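Local coordinates for putative exported protein (PDB 2PFZ) that binds pyroglutamic acid as an extracytoplasmic solute receptor, and probably delivers it to a tripartite ATP-independent periplasmic (TRAP) transporter, at residues Y115-P120 with R238-S243; W119-I124 with A203-N208. One frame throughout, in Å; residues are numbered along the deposited sequence.

Following the chain from the N terminus, both interactions begin at the end of strand 111-118, which supplies 115-120 and passes through W119 and P120 into 119-124, so they start from one continuous stretch. Interaction 2 closes the shorter loop, when the chain returns at 203-208 after 78 intervening residues. Interaction 1 closes a longer one, at 238-243 in helix 222-256, and the 203-208 segment lies within that loop. Together they set the end of strand 111-118 and the linker after it between the 203-208 segment and helix 222-256. S116 OG and V117 O both lie within bonding distance of N208, in strand 207-213, which joins the two contacts directly.

Interaction 1. Residues Y115-P120 with R238-S243. With PCA (pyroglutamic acid), chain B.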
# COMPACT_ATOMS: atom_id res chain seq x y z
N TYR A 115 -8.60 -5.26 8.59
CA TYR A 115 -7.68 -4.23 9.07
C TYR A 115 -6.90 -3.65 7.90
O TYR A 115 -6.88 -4.24 6.83
CB TYR A 115 -6.77 -4.78 10.14
CG TYR A 115 -5.69 -5.73 9.69
CD1 TYR A 115 -5.91 -7.12 9.70
CD2 TYR A 115 -4.42 -5.26 9.32
CE1 TYR A 115 -4.90 -8.00 9.34
CE2 TYR A 115 -3.39 -6.15 8.97
CZ TYR A 115 -3.65 -7.51 8.98
OH TYR A 115 -2.66 -8.41 8.63
N SER A 116 -6.30 -2.48 8.11
CA SER A 116 -5.56 -1.80 7.05
C SER A 116 -4.29 -1.20 7.64
O SER A 116 -4.34 -0.61 8.73
CB SER A 116 -6.42 -0.69 6.42
OG SER A 116 -5.79 -0.05 5.30
N VAL A 117 -3.15 -1.40 6.97
CA VAL A 117 -1.92 -0.80 7.45
C VAL A 117 -1.13 -0.06 6.39
O VAL A 117 -1.09 -0.47 5.25
CB VAL A 117 -1.02 -1.69 8.41
CG1 VAL A 117 -1.64 -3.08 8.80
CG2 VAL A 117 0.45 -1.73 8.03
N ALA A 118 -0.54 1.06 6.80
CA ALA A 118 0.19 1.90 5.86
C ALA A 118 1.58 1.35 5.60
O ALA A 118 2.28 0.95 6.52
CB ALA A 118 0.32 3.33 6.42
N TRP A 119 1.96 1.34 4.32
CA TRP A 119 3.35 1.20 3.91
C TRP A 119 4.08 2.48 4.38
O TRP A 119 3.44 3.50 4.64
CB TRP A 119 3.44 1.15 2.38
CG TRP A 119 3.06 -0.17 1.74
CD1 TRP A 119 1.81 -0.55 1.33
CD2 TRP A 119 3.94 -1.21 1.38
NE1 TRP A 119 1.86 -1.79 0.73
CE2 TRP A 119 3.17 -2.23 0.77
CE3 TRP A 119 5.32 -1.41 1.54
CZ2 TRP A 119 3.73 -3.41 0.30
CZ3 TRP A 119 5.88 -2.59 1.07
CH2 TRP A 119 5.08 -3.57 0.45
N PRO A 120 5.42 2.43 4.47
CA PRO A 120 6.19 3.64 4.82
C PRO A 120 6.10 4.78 3.78
O PRO A 120 5.64 4.57 2.65
CB PRO A 120 7.61 3.11 4.97
CG PRO A 120 7.39 1.58 5.28
CD PRO A 120 6.30 1.25 4.36
N ARG A 238 -0.20 -3.61 15.54
CA ARG A 238 1.16 -4.10 15.32
C ARG A 238 1.70 -3.65 13.97
O ARG A 238 2.88 -3.34 13.86
CB ARG A 238 1.21 -5.63 15.43
CG ARG A 238 2.61 -6.27 15.29
CD ARG A 238 2.55 -7.80 15.21
NE ARG A 238 1.50 -8.34 16.04
CZ ARG A 238 0.40 -8.99 15.63
NH1 ARG A 238 0.11 -9.23 14.34
NH2 ARG A 238 -0.42 -9.40 16.58
N GLY A 239 0.86 -3.67 12.93
CA GLY A 239 1.30 -3.36 11.56
C GLY A 239 1.71 -1.89 11.43
O GLY A 239 2.76 -1.57 10.83
N TRP A 240 0.90 -1.00 11.98
CA TRP A 240 1.26 0.43 11.96
C TRP A 240 2.54 0.66 12.75
O TRP A 240 3.42 1.44 12.33
CB TRP A 240 0.12 1.31 12.50
CG TRP A 240 -0.97 1.50 11.50
CD1 TRP A 240 -1.99 0.63 11.19
CD2 TRP A 240 -1.16 2.65 10.66
NE1 TRP A 240 -2.79 1.16 10.21
CE2 TRP A 240 -2.30 2.40 9.86
CE3 TRP A 240 -0.47 3.87 10.51
CZ2 TRP A 240 -2.76 3.32 8.91
CZ3 TRP A 240 -0.94 4.79 9.55
CH2 TRP A 240 -2.07 4.52 8.78
N LYS A 241 2.63 -0.02 13.90
CA LYS A 241 3.82 -0.00 14.75
C LYS A 241 5.08 -0.42 14.00
O LYS A 241 6.08 0.32 13.97
CB LYS A 241 3.58 -0.90 15.99
CG LYS A 241 4.73 -0.97 17.00
CD LYS A 241 4.47 -2.10 18.03
CE LYS A 241 5.67 -2.32 18.98
NZ LYS A 241 6.21 -1.05 19.59
N LEU A 242 5.04 -1.59 13.36
CA LEU A 242 6.23 -2.13 12.68
C LEU A 242 6.59 -1.32 11.43
O LEU A 242 7.77 -1.18 11.10
CB LEU A 242 6.06 -3.61 12.34
CG LEU A 242 6.22 -4.67 13.48
CD1 LEU A 242 5.55 -4.33 14.88
CD2 LEU A 242 5.74 -6.03 12.97
N SER A 243 5.57 -0.76 10.76
CA SER A 243 5.80 0.03 9.57
C SER A 243 6.64 1.26 9.92
O SER A 243 7.67 1.52 9.30
CB SER A 243 4.47 0.46 8.95
OG SER A 243 4.70 1.11 7.70
N PCA B . 5.86 -1.01 -1.85
CA PCA B . 4.82 -1.62 -2.70
CB PCA B . 3.56 -0.75 -2.73
CG PCA B . 3.87 0.47 -1.89
CD PCA B . 5.25 0.21 -1.36
OE PCA B . 5.81 0.94 -0.52
C PCA B . 5.38 -1.67 -4.10
O PCA B . 4.89 -2.40 -4.97
OXT PCA B . 6.35 -0.95 -4.37
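In this DctP-family solute receptor, an edge strand of the three-stranded antiparallel sheet, 111-118, runs beside the long helix 222-256 just before the chain enters the pyroglutamate pocket. The segment axes, 7° apart in direction, approach to 7.4 Å. W240 and S243, on successive turns of the helix, each bond to a strand carbonyl. The indole N-H of W240 meets S116 O in the carbonyl plane, on a lone pair, with NE1 to O 2.8 Å and an angle of 150° at the hydrogen. The CB of W240 points to the side, while its indole end comes nearer the strand. A118 CB lies over the face of the six-membered ring of W240, 3.8 Å from its centroid, a CH-pi contact, while V117 CB packs against W240 CD1.

V117 CG2 lies 3.6 Å from G239 C, against the helix backbone where G239 carries no side chain. Outside the two segments, F92 meets the W240 indole edge-to-face, and Y88 OH is a second partner of S243 OG. Beyond the strand, the CB of W119 points away from the helix, and one indole face lies against the pyroglutamate ring, with the ligand's CD displaced toward the rim and W119 CE3 3.2 Å from the ligand's OE. P120 CG touches S243 OG at 3.6 Å. That hydroxyl, anti to its backbone N, bonds to A118 O at 2.7 Å, tilted 26° from the carbonyl plane.

Interaction 2. Residues W119-I124 with A203-N208; sequences WPPQGI and AWLPKN. With PCA (pyroglutamic acid), chain B.
Three backbone hydrogen bonds join W119-I124 to A203-N208, two segments of the pyroglutamate pocket whose touching parts run nearly opposite ways, 158° apart. W119 N donates to P206 O, and Q122 N to W204 O. That same W204 O also receives a C-H...O contact from P121 CA, at 3.5 Å. The third bond runs in reverse, from A203 N to Q122 O at 3.0 Å, and is nearly straight, with 172° at the hydrogen.

A fourth bond joins side chains: W119 NE1 reaches N208 OD1 at 2.8 Å. The acceptor lies near the indole plane, whereas the donor sits above the amide's carbonyl plane, and ring and amide planes are 86° apart. N208 thus helps fix the rotation of the pocket's indole. The W204 indole N-H is hydrogen-bonded to Y144 OH, another residue of the pocket.

Among the nonpolar contacts, Q122 CG sits over the five-membered ring of W204, 3.5 Å from its centroid and close to the ring normal, a CH-pi contact. The bent Q122 side chain meets P206 tip to tip, while P206 CG faces the ligand's CG at 3.8 Å. W119 CB also rests on P206 CD. P121 and L205 lie side by side, CG to CG 3.9 Å.

The contact joins two sheets: strand 123-126 pairs with 178-181 and 197-199 in the six-stranded sheet, and strand 207-213 with 61-65 and 111-118 in the three-stranded one. Helix 88-107 touches L205 through Y88 and S91, and helix 222-256 touches P120 and P121 through N247.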
# COMPACT_ATOMS: atom_id res chain seq x y z
N TRP A 119 1.96 1.34 4.32
CA TRP A 119 3.35 1.20 3.91
C TRP A 119 4.08 2.48 4.38
O TRP A 119 3.44 3.50 4.64
CB TRP A 119 3.44 1.15 2.38
CG TRP A 119 3.06 -0.17 1.74
CD1 TRP A 119 1.81 -0.55 1.33
CD2 TRP A 119 3.94 -1.21 1.38
NE1 TRP A 119 1.86 -1.79 0.73
CE2 TRP A 119 3.17 -2.23 0.77
CE3 TRP A 119 5.32 -1.41 1.54
CZ2 TRP A 119 3.73 -3.41 0.30
CZ3 TRP A 119 5.88 -2.59 1.07
CH2 TRP A 119 5.08 -3.57 0.45
N PRO A 120 5.42 2.43 4.47
CA PRO A 120 6.19 3.64 4.82
C PRO A 120 6.10 4.78 3.78
O PRO A 120 5.64 4.57 2.65
CB PRO A 120 7.61 3.11 4.97
CG PRO A 120 7.39 1.58 5.28
CD PRO A 120 6.30 1.25 4.36
N PRO A 121 6.48 6.00 4.18
CA PRO A 121 6.34 7.16 3.29
C PRO A 121 7.10 7.00 1.99
O PRO A 121 8.23 6.50 1.98
CB PRO A 121 6.91 8.30 4.13
CG PRO A 121 6.66 7.86 5.55
CD PRO A 121 7.02 6.41 5.50
N GLN A 122 6.45 7.37 0.90
CA GLN A 122 6.95 7.02 -0.43
C GLN A 122 7.95 8.01 -0.97
O GLN A 122 7.66 9.21 -1.03
CB GLN A 122 5.80 6.91 -1.41
CG GLN A 122 4.72 5.93 -0.90
CD GLN A 122 5.04 4.46 -1.12
OE1 GLN A 122 5.26 3.71 -0.16
NE2 GLN A 122 5.02 4.04 -2.35
N GLY A 123 9.09 7.49 -1.42
CA GLY A 123 10.14 8.33 -1.99
C GLY A 123 10.43 7.90 -3.40
O GLY A 123 9.81 6.97 -3.92
N ILE A 124 11.38 8.58 -4.04
CA ILE A 124 11.71 8.33 -5.43
C ILE A 124 13.05 7.68 -5.49
O ILE A 124 14.05 8.28 -5.05
CB ILE A 124 11.82 9.63 -6.27
CG1 ILE A 124 10.64 10.57 -5.99
CG2 ILE A 124 11.90 9.27 -7.78
CD1 ILE A 124 10.90 12.04 -6.45
N ALA A 203 5.90 11.30 0.13
CA ALA A 203 4.83 11.91 -0.67
C ALA A 203 3.44 11.40 -0.34
O ALA A 203 2.46 12.15 -0.43
CB ALA A 203 5.13 11.78 -2.20
N TRP A 204 3.36 10.13 0.05
CA TRP A 204 2.09 9.54 0.50
C TRP A 204 2.44 8.28 1.26
O TRP A 204 3.60 7.86 1.27
CB TRP A 204 1.13 9.27 -0.68
CG TRP A 204 1.52 8.19 -1.64
CD1 TRP A 204 1.14 6.86 -1.59
CD2 TRP A 204 2.33 8.34 -2.80
NE1 TRP A 204 1.71 6.17 -2.65
CE2 TRP A 204 2.44 7.05 -3.41
CE3 TRP A 204 3.00 9.43 -3.39
CZ2 TRP A 204 3.18 6.84 -4.58
CZ3 TRP A 204 3.74 9.22 -4.56
CH2 TRP A 204 3.83 7.92 -5.14
N LEU A 205 1.43 7.67 1.89
CA LEU A 205 1.61 6.41 2.59
C LEU A 205 0.46 5.49 2.15
O LEU A 205 -0.63 5.53 2.72
CB LEU A 205 1.64 6.56 4.12
CG LEU A 205 2.86 7.18 4.84
CD1 LEU A 205 2.84 8.70 4.68
CD2 LEU A 205 2.90 6.84 6.34
N PRO A 206 0.73 4.64 1.17
CA PRO A 206 -0.38 3.85 0.64
C PRO A 206 -0.64 2.69 1.59
O PRO A 206 0.30 2.16 2.19
CB PRO A 206 0.18 3.33 -0.69
CG PRO A 206 1.65 3.20 -0.47
CD PRO A 206 2.03 4.23 0.60
N LYS A 207 -1.90 2.28 1.73
CA LYS A 207 -2.21 1.17 2.66
C LYS A 207 -2.49 -0.13 1.94
O LYS A 207 -3.03 -0.13 0.83
CB LYS A 207 -3.41 1.53 3.55
CG LYS A 207 -3.22 2.81 4.40
CD LYS A 207 -4.38 3.04 5.42
CE LYS A 207 -5.71 3.21 4.72
NZ LYS A 207 -5.66 4.31 3.70
N ASN A 208 -2.13 -1.23 2.58
CA ASN A 208 -2.74 -2.54 2.29
C ASN A 208 -3.98 -2.72 3.15
O ASN A 208 -4.14 -2.03 4.17
CB ASN A 208 -1.73 -3.66 2.54
CG ASN A 208 -0.64 -3.70 1.49
OD1 ASN A 208 -0.69 -2.94 0.52
ND2 ASN A 208 0.34 -4.56 1.68
N PCA B . 5.86 -1.01 -1.85
CA PCA B . 4.82 -1.62 -2.70
CB PCA B . 3.56 -0.75 -2.73
CG PCA B . 3.87 0.47 -1.89
CD PCA B . 5.25 0.21 -1.36
OE PCA B . 5.81 0.94 -0.52
C PCA B . 5.38 -1.67 -4.10
O PCA B . 4.89 -2.40 -4.97
OXT PCA B . 6.35 -0.95 -4.37